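Local coordinates for actin-related protein 8 (Homo sapiens, PDB 4FO0), which binds ATP with low basal ATPase activity, does not polymerise, and is a proposed core component of the INO80 chromatin-remodelling complex, at residues Cys201-Pro206 with Ile230-Glu235; Phe319-Gln324 with Glu353-Pro358. One frame throughout, in Å; residues are numbered along the deposited sequence.

Contact 1: residues Cys201-Pro206 with Ile230-Glu235; sequences CILLIP and IVVHQE
Val231 N donates to Cys201 O at 2.7 Å, the first of five backbone hydrogen bonds that join two parallel strands, 201-205 and 230-234. The donors switch from one strand to the other along the pair, and the last bond, Glu235 N to Ile205 O at 2.6 Å, already uses the first residue of the helix that follows. Cys201, Leu203, Ile230 and Val232 turn to the face covered by helix 211-225, whereas Ile202, Leu204 and His233 face helix 553-563. Ile205 can be followed outward: its CB lies 4.0 Å from His233 O, and CG1, set between the backbone N and the carbonyl carbon (chi1 68°), comes closer to that same oxygen. Its CG2 branch meets Val232 CG1 at 3.5 Å, and CD1 at the tip reaches Val232 CG1 again at 3.6 Å, the two side chains crossing at about a right angle. Beyond the strands, Glu235 OE1 lies 3.1 Å from Pro206 CA, while OE2 is hydrogen-bonded to His21 NE2. The side chain of Glu235 comes within about 4 Å of the bound magnesium ion. Strand 200-205, helix 211-225 and strand 229-234 form a beta-alpha-beta unit of the actin-type ATPase fold; the C-terminal ends of its strands lead to the nucleotide site, where Glu235 lies.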
loop_
_atom_site.group_PDB
_atom_site.type_symbol
_atom_site.label_atom_id
_atom_site.label_comp_id
_atom_site.label_asym_id
_atom_site.label_seq_id
_atom_site.Cartn_x
_atom_site.Cartn_y
_atom_site.Cartn_z
ATOM N N CYS A 201 -12.767 2.078 -19.246
ATOM C CA CYS A 201 -12.043 2.013 -17.992
ATOM C C CYS A 201 -11.724 0.591 -17.530
ATOM O O CYS A 201 -12.575 -0.295 -17.540
ATOM C CB CYS A 201 -12.864 2.713 -16.914
ATOM S SG CYS A 201 -12.172 2.537 -15.272
ATOM N N ILE A 202 -10.489 0.378 -17.110
ATOM C CA ILE A 202 -10.167 -0.831 -16.382
ATOM C C ILE A 202 -9.986 -0.493 -14.908
ATOM O O ILE A 202 -9.071 0.248 -14.539
ATOM C CB ILE A 202 -8.887 -1.447 -16.897
ATOM C CG1 ILE A 202 -9.008 -1.705 -18.412
ATOM C CG2 ILE A 202 -8.559 -2.685 -16.073
ATOM C CD1 ILE A 202 -8.922 -3.158 -18.812
ATOM N N LEU A 203 -10.870 -1.031 -14.076
ATOM C CA LEU A 203 -10.821 -0.819 -12.638
ATOM C C LEU A 203 -10.255 -2.025 -11.886
ATOM O O LEU A 203 -10.839 -3.113 -11.896
ATOM C CB LEU A 203 -12.215 -0.502 -12.094
ATOM C CG LEU A 203 -12.322 -0.292 -10.571
ATOM C CD1 LEU A 203 -11.422 0.847 -10.096
ATOM C CD2 LEU A 203 -13.750 -0.018 -10.140
ATOM N N LEU A 204 -9.124 -1.828 -11.222
ATOM C CA LEU A 204 -8.560 -2.877 -10.384
ATOM C C LEU A 204 -9.211 -2.837 -9.015
ATOM O O LEU A 204 -9.392 -1.764 -8.436
ATOM C CB LEU A 204 -7.073 -2.666 -10.208
ATOM C CG LEU A 204 -6.150 -3.317 -11.216
ATOM C CD1 LEU A 204 -6.482 -2.859 -12.625
ATOM C CD2 LEU A 204 -4.724 -2.967 -10.826
ATOM N N ILE A 205 -9.551 -4.005 -8.492
ATOM C CA ILE A 205 -10.180 -4.087 -7.189
ATOM C C ILE A 205 -9.438 -5.081 -6.309
ATOM O O ILE A 205 -8.700 -5.930 -6.803
ATOM C CB ILE A 205 -11.652 -4.504 -7.297
ATOM C CG1 ILE A 205 -11.773 -5.953 -7.772
ATOM C CG2 ILE A 205 -12.382 -3.600 -8.233
ATOM C CD1 ILE A 205 -13.180 -6.455 -7.746
ATOM N N PRO A 206 -9.641 -4.982 -4.993
ATOM C CA PRO A 206 -8.957 -5.884 -4.064
ATOM C C PRO A 206 -9.292 -7.336 -4.371
ATOM O O PRO A 206 -10.347 -7.647 -4.918
ATOM C CB PRO A 206 -9.544 -5.508 -2.701
ATOM C CG PRO A 206 -10.152 -4.124 -2.892
ATOM C CD PRO A 206 -10.605 -4.090 -4.323
ATOM N N ILE A 230 -16.537 -0.435 -18.996
ATOM C CA ILE A 230 -15.613 -0.713 -17.919
ATOM C C ILE A 230 -15.324 -2.195 -17.861
ATOM O O ILE A 230 -16.149 -3.023 -18.252
ATOM C CB ILE A 230 -16.221 -0.311 -16.549
ATOM C CG1 ILE A 230 -15.214 -0.514 -15.415
ATOM C CG2 ILE A 230 -17.465 -1.133 -16.251
ATOM C CD1 ILE A 230 -15.720 0.007 -14.064
ATOM N N VAL A 231 -14.141 -2.521 -17.360
ATOM C CA VAL A 231 -13.815 -3.885 -16.989
ATOM C C VAL A 231 -13.261 -3.875 -15.575
ATOM O O VAL A 231 -12.327 -3.134 -15.254
ATOM C CB VAL A 231 -12.751 -4.496 -17.902
ATOM C CG1 VAL A 231 -12.300 -5.822 -17.328
ATOM C CG2 VAL A 231 -13.288 -4.661 -19.319
ATOM N N VAL A 232 -13.832 -4.709 -14.724
ATOM C CA VAL A 232 -13.346 -4.809 -13.365
ATOM C C VAL A 232 -12.509 -6.069 -13.228
ATOM O O VAL A 232 -12.886 -7.121 -13.732
ATOM C CB VAL A 232 -14.508 -4.850 -12.368
ATOM C CG1 VAL A 232 -13.990 -5.122 -10.994
ATOM C CG2 VAL A 232 -15.260 -3.553 -12.410
ATOM N N HIS A 233 -11.365 -5.964 -12.565
ATOM C CA HIS A 233 -10.584 -7.151 -12.275
ATOM C C HIS A 233 -9.865 -7.030 -10.937
ATOM O O HIS A 233 -9.679 -5.934 -10.417
ATOM C CB HIS A 233 -9.585 -7.415 -13.393
ATOM C CG HIS A 233 -9.432 -8.864 -13.730
ATOM N ND1 HIS A 233 -9.719 -9.868 -12.830
ATOM C CD2 HIS A 233 -9.041 -9.476 -14.873
ATOM C CE1 HIS A 233 -9.500 -11.040 -13.402
ATOM N NE2 HIS A 233 -9.088 -10.828 -14.640
ATOM N N GLN A 234 -9.454 -8.162 -10.387
ATOM C CA GLN A 234 -8.758 -8.170 -9.115
ATOM C C GLN A 234 -7.313 -7.762 -9.282
ATOM O O GLN A 234 -6.665 -8.130 -10.258
ATOM C CB GLN A 234 -8.826 -9.544 -8.496
ATOM C CG GLN A 234 -10.230 -10.011 -8.330
ATOM C CD GLN A 234 -10.280 -11.475 -8.059
ATOM O OE1 GLN A 234 -10.447 -11.899 -6.917
ATOM N NE2 GLN A 234 -10.107 -12.274 -9.105
ATOM N N GLU A 235 -6.809 -7.006 -8.314
ATOM C CA GLU A 235 -5.467 -6.474 -8.410
ATOM C C GLU A 235 -4.451 -7.628 -8.359
ATOM O O GLU A 235 -3.356 -7.532 -8.912
ATOM C CB GLU A 235 -5.222 -5.400 -7.327
ATOM C CG GLU A 235 -5.152 -5.930 -5.887
ATOM C CD GLU A 235 -5.479 -4.881 -4.799
ATOM O OE1 GLU A 235 -5.931 -5.292 -3.703
ATOM O OE2 GLU A 235 -5.277 -3.664 -5.014
#

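Contact 2: residues Phe319-Gln324 with Glu353-Pro358; sequences FCHLDQ and EKLQAP
A helix-to-loop junction in the actin fold, where the chain leaves helix 306-319, packs on the short helix 353-359. One backbone bond ties them: His321 N donates to Lys354 O at 2.9 Å, the donor tilted 32° from the carbonyl plane. Cys320 CA also approaches this oxygen, in a CA-H...O contact. The imidazole of His321 packs on Lys354 and Leu355: Leu355 CA lies over one ring face, and His321 CD2 is 3.6 Å from Lys354 CB, which approaches obliquely. His321 CG stands between the backbone N and the carbonyl carbon (chi1 63°), and in the ring plane ND1 accepts the N-H of Asp323 at 3.0 Å, a bond that should restrain the ring's rotation. An alanine here would probably leave Asp323 N without this acceptor and open a gap beside the CB atoms of Lys354 and Leu355. The aliphatic chain of Lys354 runs past Phe319 O and CB, and its NZ is hydrogen-bonded to His332 NE2. Further along the helix, Pro358 CG meets Cys320 CB at 3.6 Å, and Leu322 CD2 packs on Pro358 CB, the two side chains running antiparallel past one another. Leu355 CD1 packs against the backbone of the loop, 3.4 Å from His321 O and 3.6 Å from Leu322 CA.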
loop_
_atom_site.group_PDB
_atom_site.type_symbol
_atom_site.label_atom_id
_atom_site.label_comp_id
_atom_site.label_asym_id
_atom_site.label_seq_id
_atom_site.Cartn_x
_atom_site.Cartn_y
_atom_site.Cartn_z
ATOM N N PHE A 319 16.213 4.300 5.975
ATOM C CA PHE A 319 17.023 3.593 6.957
ATOM C C PHE A 319 16.735 2.108 7.155
ATOM O O PHE A 319 17.655 1.317 7.324
ATOM C CB PHE A 319 16.905 4.304 8.285
ATOM C CG PHE A 319 17.456 5.678 8.255
ATOM C CD1 PHE A 319 18.439 6.004 7.340
ATOM C CD2 PHE A 319 17.000 6.646 9.129
ATOM C CE1 PHE A 319 18.961 7.271 7.295
ATOM C CE2 PHE A 319 17.523 7.913 9.098
ATOM C CZ PHE A 319 18.502 8.226 8.172
ATOM N N CYS A 320 15.463 1.740 7.160
ATOM C CA CYS A 320 15.066 0.362 7.407
ATOM C C CYS A 320 15.597 -0.608 6.349
ATOM O O CYS A 320 15.676 -0.283 5.162
ATOM C CB CYS A 320 13.542 0.283 7.545
ATOM S SG CYS A 320 12.978 1.085 9.086
ATOM N N HIS A 321 15.983 -1.799 6.795
ATOM C CA HIS A 321 16.525 -2.817 5.893
ATOM C C HIS A 321 16.188 -4.183 6.467
ATOM O O HIS A 321 15.849 -4.284 7.649
ATOM C CB HIS A 321 18.047 -2.666 5.765
ATOM C CG HIS A 321 18.783 -2.887 7.054
ATOM N ND1 HIS A 321 19.229 -4.129 7.453
ATOM C CD2 HIS A 321 19.124 -2.028 8.044
ATOM C CE1 HIS A 321 19.820 -4.023 8.631
ATOM N NE2 HIS A 321 19.775 -2.759 9.009
ATOM N N LEU A 322 16.272 -5.223 5.641
ATOM C CA LEU A 322 16.149 -6.606 6.121
ATOM C C LEU A 322 17.434 -7.397 5.858
ATOM O O LEU A 322 17.401 -8.537 5.389
ATOM C CB LEU A 322 14.959 -7.306 5.477
ATOM C CG LEU A 322 13.583 -6.832 5.927
ATOM C CD1 LEU A 322 12.508 -7.314 4.957
ATOM C CD2 LEU A 322 13.296 -7.329 7.325
ATOM N N ASP A 323 18.566 -6.779 6.169
ATOM C CA ASP A 323 19.866 -7.378 5.910
ATOM C C ASP A 323 20.605 -7.707 7.227
ATOM O O ASP A 323 21.033 -6.799 7.942
ATOM C CB ASP A 323 20.667 -6.397 5.047
ATOM C CG ASP A 323 22.043 -6.914 4.672
ATOM O OD1 ASP A 323 22.450 -7.984 5.181
ATOM O OD2 ASP A 323 22.726 -6.226 3.872
ATOM N N GLN A 324 20.752 -8.993 7.554
ATOM C CA GLN A 324 21.448 -9.390 8.791
ATOM C C GLN A 324 22.829 -8.772 8.908
ATOM O O GLN A 324 23.307 -8.485 10.008
ATOM C CB GLN A 324 21.621 -10.904 8.883
ATOM C CG GLN A 324 20.421 -11.642 9.385
ATOM C CD GLN A 324 20.074 -11.309 10.825
ATOM O OE1 GLN A 324 18.991 -10.785 11.104
ATOM N NE2 GLN A 324 20.974 -11.642 11.752
ATOM N N GLU A 353 17.059 -1.014 15.552
ATOM C CA GLU A 353 15.792 -0.449 15.128
ATOM C C GLU A 353 15.611 -0.493 13.585
ATOM O O GLU A 353 14.519 -0.748 13.085
ATOM C CB GLU A 353 15.670 0.966 15.675
ATOM C CG GLU A 353 17.015 1.622 15.923
ATOM C CD GLU A 353 17.596 1.337 17.300
ATOM O OE1 GLU A 353 18.830 1.181 17.390
ATOM O OE2 GLU A 353 16.834 1.297 18.294
ATOM N N LYS A 354 16.683 -0.279 12.835
ATOM C CA LYS A 354 16.584 -0.295 11.373
ATOM C C LYS A 354 16.163 -1.642 10.824
ATOM O O LYS A 354 15.629 -1.713 9.720
ATOM C CB LYS A 354 17.900 0.126 10.715
ATOM C CG LYS A 354 18.288 1.574 10.959
ATOM C CD LYS A 354 19.597 1.892 10.284
ATOM C CE LYS A 354 20.753 1.219 10.986
ATOM N NZ LYS A 354 21.974 1.414 10.177
ATOM N N LEU A 355 16.425 -2.704 11.587
ATOM C CA LEU A 355 16.081 -4.070 11.182
ATOM C C LEU A 355 14.866 -4.614 11.933
ATOM O O LEU A 355 14.052 -5.317 11.372
ATOM C CB LEU A 355 17.270 -5.003 11.383
ATOM C CG LEU A 355 17.038 -6.501 11.165
ATOM C CD1 LEU A 355 16.773 -6.837 9.692
ATOM C CD2 LEU A 355 18.254 -7.239 11.653
ATOM N N GLN A 356 14.746 -4.268 13.206
ATOM C CA GLN A 356 13.594 -4.665 13.994
ATOM C C GLN A 356 12.267 -4.257 13.358
ATOM O O GLN A 356 11.358 -5.077 13.225
ATOM C CB GLN A 356 13.693 -4.078 15.398
ATOM C CG GLN A 356 14.852 -4.627 16.208
ATOM C CD GLN A 356 15.062 -3.845 17.484
ATOM O OE1 GLN A 356 15.246 -2.630 17.451
ATOM N NE2 GLN A 356 15.000 -4.525 18.612
ATOM N N ALA A 357 12.156 -2.990 12.969
ATOM C CA ALA A 357 10.885 -2.443 12.515
ATOM C C ALA A 357 10.286 -3.177 11.300
ATOM O O ALA A 357 9.121 -3.553 11.315
ATOM C CB ALA A 357 11.032 -0.965 12.233
ATOM N N PRO A 358 11.080 -3.362 10.239
ATOM C CA PRO A 358 10.593 -4.075 9.049
ATOM C C PRO A 358 10.209 -5.505 9.385
ATOM O O PRO A 358 9.292 -6.056 8.781
ATOM C CB PRO A 358 11.810 -4.091 8.111
ATOM C CG PRO A 358 12.687 -3.000 8.602
ATOM C CD PRO A 358 12.439 -2.823 10.069
#

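The two contacts come in series along the chain, contact 1 being complete before the chain reaches contact 2, and lie on opposite sides of its centre. Their centres are 34 Å apart, and their nearest atoms about 20 Å. They share no helix or strand: contact 1 belongs to the large mixed sheet containing strands 17-21 and 200-205, whereas contact 2 joins the end of helix 306-319 to helix 353-359. ATP and its magnesium ion lie between them. The side chain of Glu235 is about 6 Å from ATP, as is that of Cys320, consistent with the actin-type arrangement of a nucleotide held in a cleft between two halves of the molecule.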